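Local coordinates for protein ketol-acid reductoisomerase (NAD(+)) (uncultured archaeon GZfos26G2, PDB 4XDY) that catalyses the magnesium-dependent alkyl migration and NADH-dependent reduction of 2-acetolactate to 2,3-dihydroxyisovalerate in branched-chain amino acid biosynthesis, at residues I116-I121 / E191-L196; A107-H112 / I130-K135; P152-V157 / G182-T187; A20-G25 / D79-L84. All coordinates share one frame; numbering follows the deposited sequence.

Contact 1 of 4, residues I116-I121 / E191-L196. With MG (magnesium ion), chain D; MG (magnesium ion), chain C; HIO (N-hydroxy-N-isopropyloxamic acid), chain H.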
# COMPACT_ATOMS: atom_id res chain seq x y z
N ILE A 116 27.86 -7.38 8.72
CA ILE A 116 28.48 -8.72 8.86
C ILE A 116 28.73 -9.37 7.50
O ILE A 116 29.83 -9.83 7.19
CB ILE A 116 27.65 -9.65 9.79
CG1 ILE A 116 27.70 -9.17 11.25
CG2 ILE A 116 28.03 -11.10 9.58
CD1 ILE A 116 29.09 -9.29 11.85
N CYS A 117 27.71 -9.33 6.64
CA CYS A 117 27.81 -9.90 5.30
C CYS A 117 28.98 -9.33 4.49
O CYS A 117 29.72 -10.10 3.85
CB CYS A 117 26.50 -9.59 4.53
SG CYS A 117 26.48 -10.16 2.82
N PHE A 118 29.10 -8.00 4.45
CA PHE A 118 30.14 -7.35 3.69
C PHE A 118 31.40 -7.18 4.45
O PHE A 118 32.33 -6.51 3.97
CB PHE A 118 29.61 -6.08 3.02
CG PHE A 118 28.47 -6.34 2.06
CD1 PHE A 118 28.68 -7.10 0.93
CD2 PHE A 118 27.21 -5.81 2.30
CE1 PHE A 118 27.66 -7.36 0.03
CE2 PHE A 118 26.17 -6.07 1.40
CZ PHE A 118 26.39 -6.85 0.27
N LYS A 119 31.49 -7.79 5.64
CA LYS A 119 32.76 -7.79 6.38
C LYS A 119 33.21 -6.39 6.83
O LYS A 119 34.41 -6.14 6.99
CB LYS A 119 33.86 -8.49 5.57
CG LYS A 119 33.48 -9.96 5.34
CD LYS A 119 34.69 -10.76 4.97
CE LYS A 119 34.49 -11.40 3.63
NZ LYS A 119 33.43 -12.40 3.86
N ARG A 120 32.28 -5.48 7.10
CA ARG A 120 32.61 -4.25 7.67
C ARG A 120 32.79 -4.32 9.16
O ARG A 120 33.40 -3.44 9.74
CB ARG A 120 31.52 -3.24 7.33
CG ARG A 120 31.28 -3.05 5.82
CD ARG A 120 32.08 -1.96 5.28
NE ARG A 120 31.66 -0.65 5.81
CZ ARG A 120 32.53 0.35 6.00
NH1 ARG A 120 33.79 0.14 5.69
NH2 ARG A 120 32.16 1.53 6.49
N ILE A 121 32.16 -5.32 9.79
CA ILE A 121 32.37 -5.66 11.21
C ILE A 121 32.77 -7.15 11.27
O ILE A 121 32.07 -8.01 10.69
CB ILE A 121 31.14 -5.46 12.01
CG1 ILE A 121 30.88 -3.95 12.23
CG2 ILE A 121 31.30 -6.17 13.37
CD1 ILE A 121 29.53 -3.60 12.77
N GLU A 191 19.55 -12.70 3.96
CA GLU A 191 18.82 -11.52 4.42
C GLU A 191 19.33 -10.26 3.78
O GLU A 191 18.53 -9.47 3.27
CB GLU A 191 18.85 -11.34 5.92
CG GLU A 191 17.82 -10.31 6.39
CD GLU A 191 18.27 -8.82 6.36
OE1 GLU A 191 19.47 -8.55 6.30
OE2 GLU A 191 17.32 -8.03 6.40
N THR A 192 20.65 -10.11 3.71
CA THR A 192 21.22 -8.88 3.28
C THR A 192 20.80 -8.63 1.84
O THR A 192 20.36 -7.54 1.46
CB THR A 192 22.75 -8.93 3.35
OG1 THR A 192 23.16 -9.13 4.74
CG2 THR A 192 23.31 -7.63 2.83
N TYR A 193 20.92 -9.67 1.02
CA TYR A 193 20.66 -9.48 -0.40
C TYR A 193 19.22 -9.29 -0.73
O TYR A 193 18.87 -8.38 -1.53
CB TYR A 193 21.23 -10.66 -1.21
CG TYR A 193 22.68 -11.00 -0.98
CD1 TYR A 193 23.63 -10.03 -0.71
CD2 TYR A 193 23.11 -12.32 -1.11
CE1 TYR A 193 24.97 -10.34 -0.50
CE2 TYR A 193 24.46 -12.65 -0.91
CZ TYR A 193 25.40 -11.68 -0.64
OH TYR A 193 26.71 -11.99 -0.45
N GLU A 194 18.35 -10.07 -0.13
CA GLU A 194 16.90 -9.98 -0.42
C GLU A 194 16.39 -8.62 0.06
O GLU A 194 15.55 -8.01 -0.57
CB GLU A 194 16.11 -11.13 0.17
CG GLU A 194 16.04 -11.21 1.67
CD GLU A 194 15.03 -10.28 2.29
OE1 GLU A 194 15.16 -10.01 3.52
OE2 GLU A 194 14.02 -9.89 1.59
N ASP A 195 16.91 -8.20 1.21
CA ASP A 195 16.46 -6.94 1.86
C ASP A 195 16.83 -5.73 1.00
O ASP A 195 16.00 -4.88 0.74
CB ASP A 195 17.08 -6.81 3.24
CG ASP A 195 16.50 -5.63 4.00
OD1 ASP A 195 15.36 -5.76 4.49
OD2 ASP A 195 17.18 -4.58 3.99
N LEU A 196 18.07 -5.68 0.61
CA LEU A 196 18.57 -4.62 -0.26
C LEU A 196 17.81 -4.61 -1.57
O LEU A 196 17.31 -3.57 -1.99
CB LEU A 196 20.03 -4.78 -0.48
CG LEU A 196 20.98 -4.48 0.69
CD1 LEU A 196 22.40 -4.76 0.27
CD2 LEU A 196 20.93 -3.04 1.18
MG MG D . 13.78 -4.54 4.74
MG MG C . 16.87 -2.64 4.63
C1 HIO H . 15.12 -0.65 5.64
O11 HIO H . 16.34 -0.81 5.39
O12 HIO H . 14.55 0.35 6.19
C2 HIO H . 14.34 -1.92 5.31
O2 HIO H . 15.00 -2.98 5.16
N3 HIO H . 13.04 -1.93 5.07
O3 HIO H . 12.32 -3.21 5.11
C4 HIO H . 12.27 -0.76 4.82
C41 HIO H . 11.44 -0.97 3.55
C42 HIO H . 11.43 -0.53 6.07
O HOH W 1 13.85 -4.18 2.66
O HOH W 2 18.78 -2.03 4.07
O HOH W 3 17.60 -3.24 6.58
O HOH W 4 14.02 -5.29 6.79
O HOH W 5 12.42 -6.20 4.37

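Contact 2 of 4, residues A107-H112 / I130-K135. With NAI (1,4-dihydronicotinamide adenine dinucleotide), chain E.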
# COMPACT_ATOMS: atom_id res chain seq x y z
N ALA A 107 26.10 -12.14 23.14
CA ALA A 107 25.61 -12.26 21.75
C ALA A 107 25.59 -10.84 21.14
O ALA A 107 25.12 -9.88 21.79
CB ALA A 107 24.23 -12.86 21.72
N LEU A 108 26.19 -10.71 19.99
CA LEU A 108 26.09 -9.49 19.13
C LEU A 108 24.99 -9.73 18.12
O LEU A 108 25.05 -10.69 17.32
CB LEU A 108 27.42 -9.33 18.44
CG LEU A 108 27.69 -7.97 17.72
CD1 LEU A 108 27.74 -6.78 18.67
CD2 LEU A 108 28.95 -8.05 16.86
N CYS A 109 24.01 -8.83 18.11
CA CYS A 109 22.82 -9.01 17.30
C CYS A 109 22.64 -7.76 16.40
O CYS A 109 23.12 -6.66 16.72
CB CYS A 109 21.64 -9.20 18.20
SG CYS A 109 20.08 -9.69 17.51
N PHE A 110 21.97 -8.00 15.28
CA PHE A 110 21.73 -6.97 14.22
C PHE A 110 20.30 -7.17 13.76
O PHE A 110 19.71 -8.27 13.96
CB PHE A 110 22.62 -7.15 13.04
CG PHE A 110 24.08 -6.95 13.33
CD1 PHE A 110 24.84 -8.01 13.86
CD2 PHE A 110 24.66 -5.73 13.16
CE1 PHE A 110 26.19 -7.83 14.11
CE2 PHE A 110 26.01 -5.54 13.41
CZ PHE A 110 26.78 -6.58 13.87
N SER A 111 19.74 -6.17 13.06
CA SER A 111 18.49 -6.37 12.36
C SER A 111 18.61 -6.24 10.86
O SER A 111 17.59 -6.25 10.18
CB SER A 111 17.37 -5.51 12.88
OG SER A 111 16.92 -5.95 14.17
N HIS A 112 19.83 -6.24 10.35
CA HIS A 112 20.11 -6.29 8.92
C HIS A 112 21.50 -6.87 8.84
O HIS A 112 22.41 -6.43 9.62
CB HIS A 112 20.10 -4.87 8.35
CG HIS A 112 20.34 -4.79 6.88
ND1 HIS A 112 19.92 -5.74 5.94
CD2 HIS A 112 20.98 -3.81 6.17
CE1 HIS A 112 20.23 -5.29 4.72
NE2 HIS A 112 20.86 -4.12 4.84
N ILE A 130 24.22 -13.03 15.85
CA ILE A 130 22.87 -13.33 15.47
C ILE A 130 22.22 -12.15 14.75
O ILE A 130 22.66 -11.01 14.89
CB ILE A 130 22.02 -13.79 16.65
CG1 ILE A 130 22.03 -12.75 17.73
CG2 ILE A 130 22.61 -15.13 17.16
CD1 ILE A 130 21.01 -13.01 18.77
N MET A 131 21.11 -12.44 14.09
CA MET A 131 20.31 -11.42 13.44
C MET A 131 18.85 -11.73 13.58
O MET A 131 18.40 -12.88 13.33
CB MET A 131 20.66 -11.28 11.92
CG MET A 131 19.63 -10.35 11.38
SD MET A 131 20.19 -9.73 9.86
CE MET A 131 20.03 -11.03 9.09
N VAL A 132 18.08 -10.74 14.01
CA VAL A 132 16.64 -10.76 13.99
C VAL A 132 16.14 -9.60 13.11
O VAL A 132 16.19 -8.42 13.54
CB VAL A 132 16.03 -10.77 15.40
CG1 VAL A 132 16.54 -12.04 16.15
CG2 VAL A 132 16.43 -9.53 16.25
N ALA A 133 15.77 -9.93 11.89
CA ALA A 133 15.49 -8.89 10.86
C ALA A 133 14.03 -8.79 10.57
O ALA A 133 13.49 -9.71 9.96
CB ALA A 133 16.24 -9.20 9.60
N PRO A 134 13.33 -7.68 11.00
CA PRO A 134 11.91 -7.59 10.74
C PRO A 134 11.72 -7.13 9.30
O PRO A 134 12.41 -6.21 8.89
CB PRO A 134 11.42 -6.51 11.75
CG PRO A 134 12.63 -5.65 11.95
CD PRO A 134 13.84 -6.47 11.67
N LYS A 135 10.72 -7.68 8.60
CA LYS A 135 10.37 -7.29 7.24
C LYS A 135 9.28 -6.20 7.37
O LYS A 135 8.07 -6.39 7.08
CB LYS A 135 9.89 -8.54 6.44
CG LYS A 135 10.90 -9.65 6.35
CD LYS A 135 12.15 -9.31 5.56
CE LYS A 135 13.36 -8.80 6.35
NZ LYS A 135 14.61 -8.39 5.56
PA NAI E . 18.19 5.14 12.72
O1A NAI E . 18.70 5.83 11.45
O2A NAI E . 16.80 5.36 13.17
O5B NAI E . 19.33 5.40 13.83
C5B NAI E . 19.11 4.99 15.21
C4B NAI E . 19.65 6.10 16.16
O4B NAI E . 21.06 6.10 15.96
C3B NAI E . 19.22 7.57 15.89
O3B NAI E . 17.89 7.72 16.40
C2B NAI E . 20.31 8.35 16.59
O2B NAI E . 19.93 8.54 17.96
C1B NAI E . 21.51 7.37 16.48
N9A NAI E . 22.52 7.89 15.58
C8A NAI E . 22.23 8.42 14.31
N7A NAI E . 23.37 8.81 13.74
C5A NAI E . 24.36 8.58 14.63
C6A NAI E . 25.79 8.81 14.66
N6A NAI E . 26.43 9.38 13.63
N1A NAI E . 26.53 8.40 15.73
C2A NAI E . 25.92 7.84 16.80
N3A NAI E . 24.63 7.59 16.88
C4A NAI E . 23.80 7.95 15.83
O3 NAI E . 18.43 3.49 12.48
PN NAI E . 17.25 2.49 11.85
O1N NAI E . 16.75 3.05 10.53
O2N NAI E . 16.30 2.25 12.94
O5D NAI E . 18.23 1.31 11.45
C5D NAI E . 18.73 0.43 12.51
C4D NAI E . 19.13 -0.98 11.93
O4D NAI E . 17.86 -1.58 11.61
C3D NAI E . 19.90 -0.96 10.62
O3D NAI E . 20.80 -2.08 10.57
C2D NAI E . 18.84 -1.10 9.50
O2D NAI E . 19.30 -1.61 8.25
C1D NAI E . 17.86 -2.02 10.20
N1N NAI E . 16.46 -2.03 9.76
C2N NAI E . 15.78 -0.86 9.75
C3N NAI E . 14.48 -0.82 9.38
C7N NAI E . 13.77 0.42 9.49
O7N NAI E . 14.25 1.59 9.51
N7N NAI E . 12.51 0.25 9.82
C4N NAI E . 13.83 -2.06 9.01
C5N NAI E . 14.54 -3.27 9.26
C6N NAI E . 15.86 -3.21 9.59

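Contact 3 of 4, residues P152-V157 / G182-T187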
# COMPACT_ATOMS: atom_id res chain seq x y z
N PRO A 152 6.43 -10.02 9.91
CA PRO A 152 7.30 -11.16 9.57
C PRO A 152 8.78 -10.86 9.86
O PRO A 152 9.21 -9.72 9.89
CB PRO A 152 7.09 -11.37 8.05
CG PRO A 152 5.79 -10.71 7.74
CD PRO A 152 5.74 -9.52 8.70
N GLY A 153 9.53 -11.91 10.15
CA GLY A 153 10.97 -11.80 10.40
C GLY A 153 11.87 -12.88 9.86
O GLY A 153 11.42 -14.00 9.57
N LEU A 154 13.14 -12.56 9.74
CA LEU A 154 14.18 -13.45 9.27
C LEU A 154 15.19 -13.58 10.41
O LEU A 154 15.61 -12.54 11.04
CB LEU A 154 14.88 -12.89 8.02
CG LEU A 154 14.25 -13.31 6.69
CD1 LEU A 154 12.79 -13.14 6.55
CD2 LEU A 154 14.96 -12.60 5.52
N VAL A 155 15.59 -14.82 10.71
CA VAL A 155 16.51 -15.07 11.79
C VAL A 155 17.72 -15.84 11.28
O VAL A 155 17.58 -16.87 10.64
CB VAL A 155 15.83 -15.82 12.95
CG1 VAL A 155 16.84 -16.26 14.00
CG2 VAL A 155 14.76 -14.98 13.56
N ALA A 156 18.91 -15.30 11.51
CA ALA A 156 20.14 -15.89 11.10
C ALA A 156 21.15 -16.00 12.27
O ALA A 156 21.11 -15.21 13.20
CB ALA A 156 20.79 -15.14 9.99
N VAL A 157 22.05 -16.97 12.14
CA VAL A 157 23.14 -17.19 13.09
C VAL A 157 24.42 -17.33 12.36
O VAL A 157 24.60 -18.22 11.52
CB VAL A 157 22.88 -18.45 13.99
CG1 VAL A 157 24.06 -18.59 14.95
CG2 VAL A 157 21.59 -18.33 14.72
N GLY A 182 5.15 -14.76 11.37
CA GLY A 182 6.01 -15.85 10.97
C GLY A 182 7.44 -15.48 10.80
O GLY A 182 7.77 -14.34 10.39
N ILE A 183 8.29 -16.42 11.12
CA ILE A 183 9.76 -16.29 11.07
C ILE A 183 10.31 -17.33 10.09
O ILE A 183 9.90 -18.55 10.04
CB ILE A 183 10.38 -16.51 12.50
CG1 ILE A 183 9.91 -15.41 13.41
CG2 ILE A 183 11.86 -16.76 12.53
CD1 ILE A 183 10.45 -14.07 13.07
N LEU A 184 11.24 -16.88 9.27
CA LEU A 184 12.03 -17.72 8.39
C LEU A 184 13.46 -17.72 8.84
O LEU A 184 14.07 -16.63 9.08
CB LEU A 184 12.01 -17.19 6.94
CG LEU A 184 10.60 -16.98 6.40
CD1 LEU A 184 10.75 -16.38 5.00
CD2 LEU A 184 9.84 -18.30 6.37
N GLU A 185 14.06 -18.92 8.93
CA GLU A 185 15.49 -19.00 9.13
C GLU A 185 16.27 -18.91 7.89
O GLU A 185 15.84 -19.46 6.83
CB GLU A 185 15.83 -20.31 9.85
CG GLU A 185 15.14 -20.42 11.20
CD GLU A 185 15.73 -21.55 12.06
OE1 GLU A 185 16.81 -21.37 12.68
OE2 GLU A 185 15.12 -22.62 12.05
N CYS A 186 17.43 -18.23 7.97
CA CYS A 186 18.19 -17.93 6.76
C CYS A 186 19.60 -17.59 7.17
O CYS A 186 19.98 -17.69 8.36
CB CYS A 186 17.53 -16.80 5.95
SG CYS A 186 17.68 -15.19 6.82
N THR A 187 20.45 -17.27 6.23
CA THR A 187 21.79 -16.85 6.54
C THR A 187 21.87 -15.31 6.57
O THR A 187 20.96 -14.61 6.05
CB THR A 187 22.84 -17.30 5.50
OG1 THR A 187 22.56 -16.73 4.21
CG2 THR A 187 22.86 -18.86 5.36
O HOH W 6 18.44 -19.19 12.25
O HOH W 7 21.81 -18.73 9.88

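Contact 4 of 4, residues A20-G25 / D79-L84. With NAI (1,4-dihydronicotinamide adenine dinucleotide), chain E.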
# COMPACT_ATOMS: atom_id res chain seq x y z
N ALA A 20 20.78 -4.98 25.53
CA ALA A 20 21.23 -3.61 25.31
C ALA A 20 20.91 -3.22 23.87
O ALA A 20 21.50 -3.76 22.95
CB ALA A 20 22.71 -3.49 25.56
N VAL A 21 19.94 -2.35 23.72
CA VAL A 21 19.53 -1.86 22.38
C VAL A 21 20.31 -0.59 22.09
O VAL A 21 20.11 0.41 22.78
CB VAL A 21 18.03 -1.62 22.30
CG1 VAL A 21 17.65 -0.92 20.98
CG2 VAL A 21 17.26 -2.95 22.43
N MET A 22 21.22 -0.68 21.11
CA MET A 22 22.03 0.44 20.69
C MET A 22 21.32 1.23 19.57
O MET A 22 21.16 0.73 18.48
CB MET A 22 23.38 -0.00 20.22
CG MET A 22 24.10 -1.04 21.11
SD MET A 22 24.25 -0.36 22.78
CE MET A 22 25.60 -1.39 23.35
N GLY A 23 21.02 2.49 19.83
CA GLY A 23 20.21 3.32 18.92
C GLY A 23 18.76 3.26 19.14
O GLY A 23 18.14 2.23 18.91
N TYR A 24 18.13 4.37 19.52
CA TYR A 24 16.73 4.41 19.72
C TYR A 24 16.03 5.16 18.61
O TYR A 24 15.35 6.13 18.91
CB TYR A 24 16.41 5.10 21.10
CG TYR A 24 15.07 4.93 21.71
CD1 TYR A 24 14.70 3.77 22.37
CD2 TYR A 24 14.16 5.98 21.74
CE1 TYR A 24 13.48 3.61 22.96
CE2 TYR A 24 12.91 5.84 22.34
CZ TYR A 24 12.58 4.65 23.00
OH TYR A 24 11.35 4.44 23.59
N GLY A 25 16.11 4.67 17.36
CA GLY A 25 15.48 5.27 16.20
C GLY A 25 14.34 4.39 15.74
O GLY A 25 13.61 3.83 16.56
N ASP A 79 23.65 -8.67 27.99
CA ASP A 79 23.99 -10.03 27.59
C ASP A 79 23.87 -10.17 26.05
O ASP A 79 24.57 -10.96 25.44
CB ASP A 79 23.02 -10.99 28.25
CG ASP A 79 23.11 -10.93 29.77
OD1 ASP A 79 24.24 -11.09 30.22
OD2 ASP A 79 22.12 -10.60 30.46
N VAL A 80 22.89 -9.43 25.50
CA VAL A 80 22.71 -9.28 24.05
C VAL A 80 22.97 -7.82 23.73
O VAL A 80 22.40 -6.95 24.34
CB VAL A 80 21.29 -9.70 23.58
CG1 VAL A 80 21.21 -9.57 22.04
CG2 VAL A 80 21.01 -11.13 23.97
N VAL A 81 23.90 -7.59 22.81
CA VAL A 81 24.24 -6.22 22.38
C VAL A 81 23.65 -6.06 20.96
O VAL A 81 24.16 -6.66 20.04
CB VAL A 81 25.73 -5.99 22.38
CG1 VAL A 81 26.08 -4.60 21.82
CG2 VAL A 81 26.29 -6.09 23.81
N HIS A 82 22.53 -5.36 20.89
CA HIS A 82 21.70 -5.41 19.69
C HIS A 82 21.85 -4.06 18.98
O HIS A 82 21.37 -3.03 19.51
CB HIS A 82 20.29 -5.66 20.11
CG HIS A 82 19.31 -5.80 18.98
ND1 HIS A 82 19.69 -6.14 17.71
CD2 HIS A 82 17.97 -5.70 18.95
CE1 HIS A 82 18.62 -6.25 16.95
NE2 HIS A 82 17.57 -5.97 17.66
N ILE A 83 22.50 -4.10 17.83
CA ILE A 83 22.98 -2.89 17.12
C ILE A 83 21.85 -2.42 16.21
O ILE A 83 21.59 -3.04 15.19
CB ILE A 83 24.30 -3.15 16.42
CG1 ILE A 83 25.40 -3.40 17.47
CG2 ILE A 83 24.73 -1.91 15.61
CD1 ILE A 83 26.71 -3.83 16.91
N LEU A 84 21.18 -1.34 16.64
CA LEU A 84 20.11 -0.71 15.86
C LEU A 84 20.45 0.77 15.55
O LEU A 84 19.59 1.61 15.50
CB LEU A 84 18.76 -0.90 16.51
CG LEU A 84 18.24 -2.33 16.62
CD1 LEU A 84 16.93 -2.44 17.38
CD2 LEU A 84 18.13 -2.99 15.25
PA NAI E . 18.19 5.14 12.72
O1A NAI E . 18.70 5.83 11.45
O2A NAI E . 16.80 5.36 13.17
O5B NAI E . 19.33 5.40 13.83
C5B NAI E . 19.11 4.99 15.21
C4B NAI E . 19.65 6.10 16.16
O4B NAI E . 21.06 6.10 15.96
C3B NAI E . 19.22 7.57 15.89
O3B NAI E . 17.89 7.72 16.40
C2B NAI E . 20.31 8.35 16.59
O2B NAI E . 19.93 8.54 17.96
C1B NAI E . 21.51 7.37 16.48
N9A NAI E . 22.52 7.89 15.58
C8A NAI E . 22.23 8.42 14.31
N7A NAI E . 23.37 8.81 13.74
C5A NAI E . 24.36 8.58 14.63
C6A NAI E . 25.79 8.81 14.66
N6A NAI E . 26.43 9.38 13.63
N1A NAI E . 26.53 8.40 15.73
C2A NAI E . 25.92 7.84 16.80
N3A NAI E . 24.63 7.59 16.88
C4A NAI E . 23.80 7.95 15.83
O3 NAI E . 18.43 3.49 12.48
PN NAI E . 17.25 2.49 11.85
O1N NAI E . 16.75 3.05 10.53
O2N NAI E . 16.30 2.25 12.94
O5D NAI E . 18.23 1.31 11.45
C5D NAI E . 18.73 0.43 12.51
C4D NAI E . 19.13 -0.98 11.93
O4D NAI E . 17.86 -1.58 11.61
C3D NAI E . 19.90 -0.96 10.62
O3D NAI E . 20.80 -2.08 10.57
C2D NAI E . 18.84 -1.10 9.50
O2D NAI E . 19.30 -1.61 8.25
C1D NAI E . 17.86 -2.02 10.20
N1N NAI E . 16.46 -2.03 9.76
C2N NAI E . 15.78 -0.86 9.75
C3N NAI E . 14.48 -0.82 9.38
C7N NAI E . 13.77 0.42 9.49
O7N NAI E . 14.25 1.59 9.51
N7N NAI E . 12.51 0.25 9.82
C4N NAI E . 13.83 -2.06 9.01
C5N NAI E . 14.54 -3.27 9.26
C6N NAI E . 15.86 -3.21 9.59
O HOH W 8 16.99 2.41 15.69

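Contact 1 of 4, residues I116-I121 / E191-L196
The Phe118 ring overlaps three side chains of helix 188-203, at the seam where the N-terminal Rossmann domain meets the knotted C-terminal domain of the reductoisomerase. Its CE2 lies 3.6 Å from Thr192 CG2, and its CZ comes up to the edge of the Tyr193 ring, near that ring's plane, 3.8 Å from CE1. Leu196 CD1 in turn sits at the edge of the phenyl ring. Cys117 has its sulfur anti to the backbone N (chi1 177°), and SG stands over the centre of the Phe118 ring. The same sulfur makes an oblique sulfur-aromatic contact with Tyr193, 4.5 Å from the ring centroid. Cys117 CB closes against Thr192 OG1, whose polar partner is Phe188 O one turn back. An alanine in place of Phe118 would probably open a gap between the domains, leaving Thr192 CG2, the Tyr193 edge and Leu196 CD1 without their aromatic partner. Ala292 and Phe114 also pack on Phe118. The helix gripped here carries the metal site: Asp195 bridges both magnesium ions, OD1 at 2.0 Å from one and OD2 at 2.1 Å from the other.

Contact 2 of 4, residues A107-H112 / I130-K135
Cys109 and Ile130 face each other as a parallel pair in the beta-alpha-beta unit that joins strands 107-110 and 128-134 of the Rossmann sheet. Ile130 CG1 takes the crowded position between backbone N and carbonyl carbon (chi1 57°), where it meets Cys109 CB at 3.6 Å; CD1 rests on the cysteine sulfur. An alanine at Ile130 would probably open a gap beside Cys109 CB and SG and under helix 165-175, where CG1 and CD1 now lie. On the other face, Met131 CG lies against Phe110 O, and SD comes to 3.3 Å from His112 C. The backbones are held by Ile130 N to Leu108 O (2.9 Å) and Val132 N to Phe110 O, with a weak bond from Phe110 N to Ile130 O between them. Just past the end of strand 107-110, two oxygens lie within reach of the one Ser111 hydroxyl proton: Val132 O, 2.7 Å from OG, and Gln31 OE1. Further out, helix 165-175 covers Ile130 and Val132, while Glu191 OE1 holds ND1 of His112, the predicted active-site residue. The nicotinamide half of the NADH lies alongside: Ser111 O is 3.5 Å from C6N, and His112 CB is 3.4 Å from the ribose O2D.

Contact 3 of 4, residues P152-V157 / G182-T187
Gly153 and Ile183 form the tight end of this parallel strand pair. Ile183 CD1 lies only 3.5 Å from Gly153 CA, over the spot that a side chain would fill, and any CB there would collide with it. Beyond it, Ile183 CG2 and Val155 CG2 meet at 3.6 Å, their side chains crossing at a slant beneath helix 165-175. The other face carries Leu154 and Leu184, side by side and pointing the same way, with their CD1 atoms 4.1 Å apart. Cys186 SG closes on Leu154 CB, and Met227 of the second subunit covers all three. Four backbone bonds join the strands, from Gly153 N to Gly182 O at one end to Cys186 N to Val155 O at the other. Toward Val157 the pairing comes apart. Val157 N stands 4.4 Å from Cys186 O, and a water fills the interval, accepting from the amide and donating to the carbonyl at 2.6 Å. A second water donates both to Val155 O and to Glu185 OE1, a carboxylate oxygen that also forms a salt bridge with Arg166. Past the wet end, Thr187 OG1 caps the backbone N of Gln190 at the start of helix 188-203. The arrangement is a beta-alpha-beta crossover: strand 153-157, helix 165-175 and strand 183-185, the last strand of the Rossmann-domain sheet in chain order, leading into helix 188-203.

Contact 4 of 4, residues A20-G25 / D79-L84
Met22 turns CG anti to its own carbonyl carbon (chi1 -45°), and a second bend at chi2 (-57°) turns SD; the extended last bond then carries CE to Val81 CG1 at 3.6 Å. Val81 meets it with CG1 anti to the backbone N (chi1 175°). On the opposite face, Leu84 CG sits 3.8 Å above the plane of the His82 ring, over its centre, and Leu84 CD1 touches Val21 CG1 at 4.0 Å. Leu84 CD2 is left to lie against the nicotinamide ribose of the NADH. The strands beneath run parallel, tied by four backbone bonds that alternate from Ala20 N to Val80 O up to Leu84 N to Met22 O; the one from His82 N to Ala20 O is 2.8 Å long and nearly straight. Past Met22 comes the glycine-rich turn of the Rossmann fold. A side chain at Gly23 would run into Leu84 O, and one at Gly25 into the cofactor phosphate oxygen O2A, which lies 3.3 Å from Gly25 CA. A water completes the junction. It accepts from Gly25 N and stands 2.7 Å from Leu84 O and 2.8 Å from the phosphate oxygen O2N of the NADH. Strand ends, glycines and a shared water thus bring backbone groups, rather than charged side chains of these two segments, up to the pyrophosphate, and helix 26-37, beginning just after Gly25, would probably stabilise its negative charge.

From the N terminus, contact 4 comes first, joining strand 18-22 to strand 80-83 and closing a loop through strands 41-50 and 67-70. It is complete before the others open. Contact 2 then pairs 107-112 with 130-135, and strand 107-110 lies directly beside 80-83 in the sheet. Contact 1 opens inside that loop, at 116-121, and closes only at 191-196, so the two cross. Contact 3, 152-157 with 182-187, is nested within contact 1 and extends the sheet through 128-134. Contacts 2, 3 and 4 thus each join a parallel pair of strands in the Rossmann sheet, while contact 1 ties it to helix 188-203. Lys135 joins contacts 2 and 1 through salt bridges to Glu191 and Glu194.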